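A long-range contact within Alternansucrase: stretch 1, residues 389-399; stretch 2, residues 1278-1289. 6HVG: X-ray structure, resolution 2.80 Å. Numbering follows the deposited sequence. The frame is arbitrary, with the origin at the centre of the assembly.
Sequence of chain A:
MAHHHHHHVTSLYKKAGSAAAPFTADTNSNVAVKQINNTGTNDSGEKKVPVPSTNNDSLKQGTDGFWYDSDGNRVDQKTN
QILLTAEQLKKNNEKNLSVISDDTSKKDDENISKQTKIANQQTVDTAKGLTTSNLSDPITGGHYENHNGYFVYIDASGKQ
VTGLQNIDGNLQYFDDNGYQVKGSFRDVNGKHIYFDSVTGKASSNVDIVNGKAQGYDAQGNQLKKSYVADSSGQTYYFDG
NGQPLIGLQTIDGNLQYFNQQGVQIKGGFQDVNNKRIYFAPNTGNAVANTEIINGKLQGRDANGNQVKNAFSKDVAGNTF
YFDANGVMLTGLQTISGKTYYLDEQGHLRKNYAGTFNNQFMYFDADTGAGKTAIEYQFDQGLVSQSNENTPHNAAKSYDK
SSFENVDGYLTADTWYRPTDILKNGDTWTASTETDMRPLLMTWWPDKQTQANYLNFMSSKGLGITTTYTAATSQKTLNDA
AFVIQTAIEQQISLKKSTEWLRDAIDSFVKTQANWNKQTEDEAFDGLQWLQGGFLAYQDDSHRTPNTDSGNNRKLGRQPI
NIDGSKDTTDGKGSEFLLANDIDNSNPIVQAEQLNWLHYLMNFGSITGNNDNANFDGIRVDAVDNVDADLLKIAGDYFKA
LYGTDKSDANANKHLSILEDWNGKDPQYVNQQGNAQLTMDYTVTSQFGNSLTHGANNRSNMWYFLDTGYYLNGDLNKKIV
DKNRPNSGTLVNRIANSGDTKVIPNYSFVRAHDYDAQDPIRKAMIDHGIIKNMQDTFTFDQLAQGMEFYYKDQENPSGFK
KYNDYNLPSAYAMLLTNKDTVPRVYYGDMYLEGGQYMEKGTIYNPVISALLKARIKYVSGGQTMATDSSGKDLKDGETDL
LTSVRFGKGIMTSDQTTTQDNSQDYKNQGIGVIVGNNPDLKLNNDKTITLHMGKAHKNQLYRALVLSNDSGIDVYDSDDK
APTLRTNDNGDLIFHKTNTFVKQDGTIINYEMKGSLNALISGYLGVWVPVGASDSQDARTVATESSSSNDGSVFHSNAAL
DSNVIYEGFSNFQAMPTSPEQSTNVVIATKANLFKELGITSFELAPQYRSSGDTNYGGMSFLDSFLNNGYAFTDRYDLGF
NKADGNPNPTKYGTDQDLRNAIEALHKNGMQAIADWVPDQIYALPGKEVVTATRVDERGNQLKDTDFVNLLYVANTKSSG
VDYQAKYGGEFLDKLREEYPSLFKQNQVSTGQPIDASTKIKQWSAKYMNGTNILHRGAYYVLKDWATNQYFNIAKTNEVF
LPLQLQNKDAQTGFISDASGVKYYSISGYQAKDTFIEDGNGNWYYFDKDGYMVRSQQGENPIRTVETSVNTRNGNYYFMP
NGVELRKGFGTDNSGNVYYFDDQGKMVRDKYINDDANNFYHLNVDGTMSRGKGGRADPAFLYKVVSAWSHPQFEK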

# COMPACT_ATOMS: atom_id res chain seq x y z
N ASN A 389 25.06 10.90 45.88
CA ASN A 389 23.70 10.60 45.45
C ASN A 389 23.49 9.18 44.95
O ASN A 389 22.35 8.75 44.83
CB ASN A 389 23.29 11.58 44.35
CG ASN A 389 23.49 13.02 44.75
OD1 ASN A 389 23.39 13.37 45.92
ND2 ASN A 389 23.76 13.85 43.79
N THR A 390 24.56 8.46 44.66
CA THR A 390 24.43 7.11 44.12
C THR A 390 23.62 6.17 45.02
O THR A 390 22.66 5.58 44.56
CB THR A 390 25.82 6.50 43.82
OG1 THR A 390 26.50 7.34 42.89
CG2 THR A 390 25.71 5.11 43.23
N PRO A 391 23.97 6.03 46.31
CA PRO A 391 23.16 5.13 47.15
C PRO A 391 21.69 5.53 47.27
O PRO A 391 20.85 4.67 47.49
CB PRO A 391 23.83 5.19 48.54
CG PRO A 391 24.73 6.36 48.50
CD PRO A 391 25.05 6.66 47.07
N HIS A 392 21.39 6.82 47.14
CA HIS A 392 20.01 7.31 47.21
C HIS A 392 19.22 7.00 45.92
O HIS A 392 18.09 6.53 45.99
CB HIS A 392 19.97 8.82 47.50
CG HIS A 392 20.65 9.22 48.78
ND1 HIS A 392 20.61 8.46 49.94
CD2 HIS A 392 21.39 10.31 49.10
CE1 HIS A 392 21.29 9.06 50.89
NE2 HIS A 392 21.77 10.19 50.41
N ASN A 393 19.82 7.24 44.76
CA ASN A 393 19.16 7.00 43.49
C ASN A 393 19.20 5.55 43.03
O ASN A 393 18.52 5.20 42.08
CB ASN A 393 19.75 7.87 42.37
CG ASN A 393 19.25 9.30 42.41
OD1 ASN A 393 18.14 9.58 42.87
ND2 ASN A 393 20.07 10.22 41.93
N ALA A 394 19.94 4.68 43.72
CA ALA A 394 19.98 3.27 43.35
C ALA A 394 18.62 2.62 43.53
O ALA A 394 17.76 3.09 44.28
CB ALA A 394 21.02 2.54 44.19
N ALA A 395 18.42 1.51 42.83
CA ALA A 395 17.18 0.77 42.90
C ALA A 395 16.99 0.18 44.29
O ALA A 395 17.94 -0.35 44.87
CB ALA A 395 17.18 -0.33 41.85
N LYS A 396 15.76 0.31 44.81
CA LYS A 396 15.36 -0.28 46.08
C LYS A 396 15.50 -1.79 46.04
O LYS A 396 15.83 -2.42 47.03
CB LYS A 396 13.90 0.07 46.40
CG LYS A 396 13.34 -0.48 47.71
CD LYS A 396 13.96 0.18 48.92
CE LYS A 396 13.41 -0.42 50.21
NZ LYS A 396 14.14 0.11 51.40
N SER A 397 15.23 -2.34 44.86
CA SER A 397 15.15 -3.76 44.66
C SER A 397 15.50 -4.04 43.20
O SER A 397 15.27 -3.18 42.33
CB SER A 397 13.72 -4.21 44.95
OG SER A 397 13.61 -5.61 45.04
N TYR A 398 16.04 -5.23 42.93
CA TYR A 398 16.39 -5.63 41.55
C TYR A 398 15.39 -6.66 41.01
O TYR A 398 15.74 -7.82 40.77
CB TYR A 398 17.81 -6.18 41.50
CG TYR A 398 18.83 -5.39 42.30
CD1 TYR A 398 18.80 -4.00 42.33
CD2 TYR A 398 19.84 -6.03 43.00
CE1 TYR A 398 19.73 -3.26 43.05
CE2 TYR A 398 20.79 -5.30 43.72
CZ TYR A 398 20.72 -3.91 43.75
OH TYR A 398 21.63 -3.17 44.48
N ASP A 399 14.14 -6.22 40.81
CA ASP A 399 13.06 -7.13 40.42
C ASP A 399 11.82 -6.35 39.94
O ASP A 399 11.84 -5.13 39.89
CB ASP A 399 12.68 -8.08 41.58
CG ASP A 399 12.34 -7.35 42.87
OD1 ASP A 399 11.91 -6.17 42.80
OD2 ASP A 399 12.53 -7.95 43.95
N GLU A 1278 19.81 -14.06 37.49
CA GLU A 1278 20.29 -13.63 36.18
C GLU A 1278 19.93 -12.15 35.92
O GLU A 1278 19.52 -11.77 34.82
CB GLU A 1278 19.71 -14.55 35.10
CG GLU A 1278 18.20 -14.73 35.18
CD GLU A 1278 17.66 -15.64 34.08
OE1 GLU A 1278 18.36 -16.62 33.72
OE2 GLU A 1278 16.53 -15.37 33.57
N VAL A 1279 20.11 -11.33 36.95
CA VAL A 1279 19.88 -9.90 36.87
C VAL A 1279 21.01 -9.24 36.09
O VAL A 1279 22.16 -9.60 36.26
CB VAL A 1279 19.75 -9.27 38.28
CG1 VAL A 1279 19.95 -7.76 38.28
CG2 VAL A 1279 18.38 -9.59 38.84
N PHE A 1280 20.66 -8.29 35.24
CA PHE A 1280 21.65 -7.44 34.60
C PHE A 1280 21.11 -6.02 34.63
O PHE A 1280 20.07 -5.75 34.02
CB PHE A 1280 21.92 -7.89 33.17
CG PHE A 1280 23.02 -7.13 32.49
CD1 PHE A 1280 24.34 -7.29 32.88
CD2 PHE A 1280 22.75 -6.26 31.44
CE1 PHE A 1280 25.37 -6.59 32.26
CE2 PHE A 1280 23.77 -5.56 30.80
CZ PHE A 1280 25.09 -5.73 31.21
N LEU A 1281 21.79 -5.14 35.36
CA LEU A 1281 21.41 -3.73 35.43
C LEU A 1281 22.65 -2.86 35.29
O LEU A 1281 23.76 -3.35 35.44
CB LEU A 1281 20.75 -3.43 36.76
CG LEU A 1281 19.33 -3.92 36.93
CD1 LEU A 1281 19.01 -4.01 38.42
CD2 LEU A 1281 18.35 -3.02 36.19
N PRO A 1282 22.46 -1.57 35.00
CA PRO A 1282 23.59 -0.67 35.08
C PRO A 1282 24.09 -0.65 36.50
O PRO A 1282 23.30 -0.79 37.42
CB PRO A 1282 22.98 0.69 34.71
CG PRO A 1282 21.72 0.40 34.00
CD PRO A 1282 21.22 -0.87 34.61
N LEU A 1283 25.40 -0.48 36.69
CA LEU A 1283 25.97 -0.58 38.04
C LEU A 1283 25.52 0.56 38.96
O LEU A 1283 25.48 0.37 40.16
CB LEU A 1283 27.50 -0.66 37.97
CG LEU A 1283 28.10 -1.92 37.30
CD1 LEU A 1283 29.58 -1.70 37.07
CD2 LEU A 1283 27.90 -3.16 38.11
N GLN A 1284 25.19 1.73 38.42
CA GLN A 1284 24.71 2.87 39.23
C GLN A 1284 23.49 2.45 40.03
O GLN A 1284 23.29 2.88 41.18
CB GLN A 1284 24.24 4.06 38.38
CG GLN A 1284 25.22 4.64 37.39
CD GLN A 1284 25.33 3.83 36.14
OE1 GLN A 1284 25.27 2.59 36.17
NE2 GLN A 1284 25.53 4.53 35.02
N LEU A 1285 22.62 1.66 39.38
CA LEU A 1285 21.35 1.30 39.95
C LEU A 1285 21.49 0.29 41.07
O LEU A 1285 20.58 0.22 41.90
CB LEU A 1285 20.40 0.78 38.88
CG LEU A 1285 19.72 1.83 37.99
CD1 LEU A 1285 19.06 2.94 38.78
CD2 LEU A 1285 20.73 2.45 37.08
N GLN A 1286 22.60 -0.44 41.13
CA GLN A 1286 22.86 -1.38 42.22
C GLN A 1286 23.81 -0.85 43.29
O GLN A 1286 24.33 -1.61 44.11
CB GLN A 1286 23.46 -2.66 41.67
CG GLN A 1286 22.60 -3.36 40.64
CD GLN A 1286 23.28 -4.61 40.16
OE1 GLN A 1286 24.45 -4.59 39.77
NE2 GLN A 1286 22.57 -5.73 40.21
N ASN A 1287 24.00 0.47 43.28
CA ASN A 1287 24.94 1.15 44.18
C ASN A 1287 26.33 0.59 44.07
O ASN A 1287 26.95 0.28 45.08
CB ASN A 1287 24.46 1.12 45.65
CG ASN A 1287 25.20 2.12 46.53
OD1 ASN A 1287 25.72 3.13 46.08
ND2 ASN A 1287 25.29 1.82 47.80
N LYS A 1288 26.81 0.41 42.85
CA LYS A 1288 28.16 0.00 42.62
C LYS A 1288 28.73 1.09 41.80
O LYS A 1288 28.00 1.92 41.29
CB LYS A 1288 28.22 -1.34 41.89
CG LYS A 1288 27.72 -2.49 42.74
CD LYS A 1288 28.08 -3.81 42.07
CE LYS A 1288 27.43 -5.01 42.76
NZ LYS A 1288 27.85 -5.11 44.19
N ASP A 1289 30.05 1.10 41.67
CA ASP A 1289 30.75 2.16 40.96
C ASP A 1289 30.88 1.87 39.48
O ASP A 1289 31.42 0.83 39.10
CB ASP A 1289 32.14 2.36 41.54
CG ASP A 1289 32.92 3.47 40.84
OD1 ASP A 1289 32.32 4.46 40.39
OD2 ASP A 1289 34.15 3.36 40.77

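Tyr 398 loses more surface to the opposing stretch than any other residue here, 109 Å² of a total of 504 Å² summed over both sides; Leu 1285 and Asn 1287 follow with 62 and 61 Å². The CA register gives the chain course: Pro 391 lies nearest Asn 1287 (5.3 Å between CA atoms), Ala 394 nearest Leu 1285 (4.2 Å between CA atoms), and Tyr 398 nearest Val 1279 (7.2 Å between CA atoms). Numbering rises in one stretch as it falls in the other, so the two run in opposite senses, closest at Ala 394.

That close point carries the one hydrogen bond assigned across the contact. Ala 395 N donates to Leu 1285 O at 2.7 Å, with an N-H...O angle of 153°. The bond forms just past the short helix: Ala 394 leaves helical phi/psi at -64/158, and Ala 395 continues extended at -65/136. The small methyl of Ala 394 fits close to the same carbonyl, with Ala 394 CB 3.3 Å from Leu 1285 O. The Leu 1285 side chain packs against the backbone here, Leu 1285 CD1 lying 4.0 Å from Asn 393 O.

Tyr 398 points its CA-to-CB bond toward the other stretch and, with chi1 at -43° (m), lays its ring along it. Gln 1286 CG sits 3.9 Å from the centroid of the Tyr 398 ring and 22° off the ring normal, a CH-pi contact over the face; the aliphatic part of the glutamine thus supplies the packing surface. Leu 1281 CD1 approaches Tyr 398 CD1 obliquely at 3.9 Å, while Tyr 398 CB meets Val 1279 CG1 at 4.2 Å, extending the apolar patch toward the ring's root. At the far end of the ring, Tyr 398 OH reaches 3.1 Å from both Gln 1286 CA and Gln 1286 O; the geometry leaves open whether the latter pair is hydrogen-bonded.

Asn 1287 serves the helical end of the contact. Its phi/psi of 55/47 is left-handed. Although its CA-to-CB bond points sideways, the end of the side chain comes nearer: Asn 1287 OD1 lies 3.5 Å from Thr 390 CG2 and 3.7 Å from Pro 391 CB. The 3.4 Å separation of Pro 391 N and Asn 1287 OD1 is packing alone, since the proline nitrogen has no hydrogen to share. Asn 1287 CB also lies 4.0 Å from Ala 394 CB.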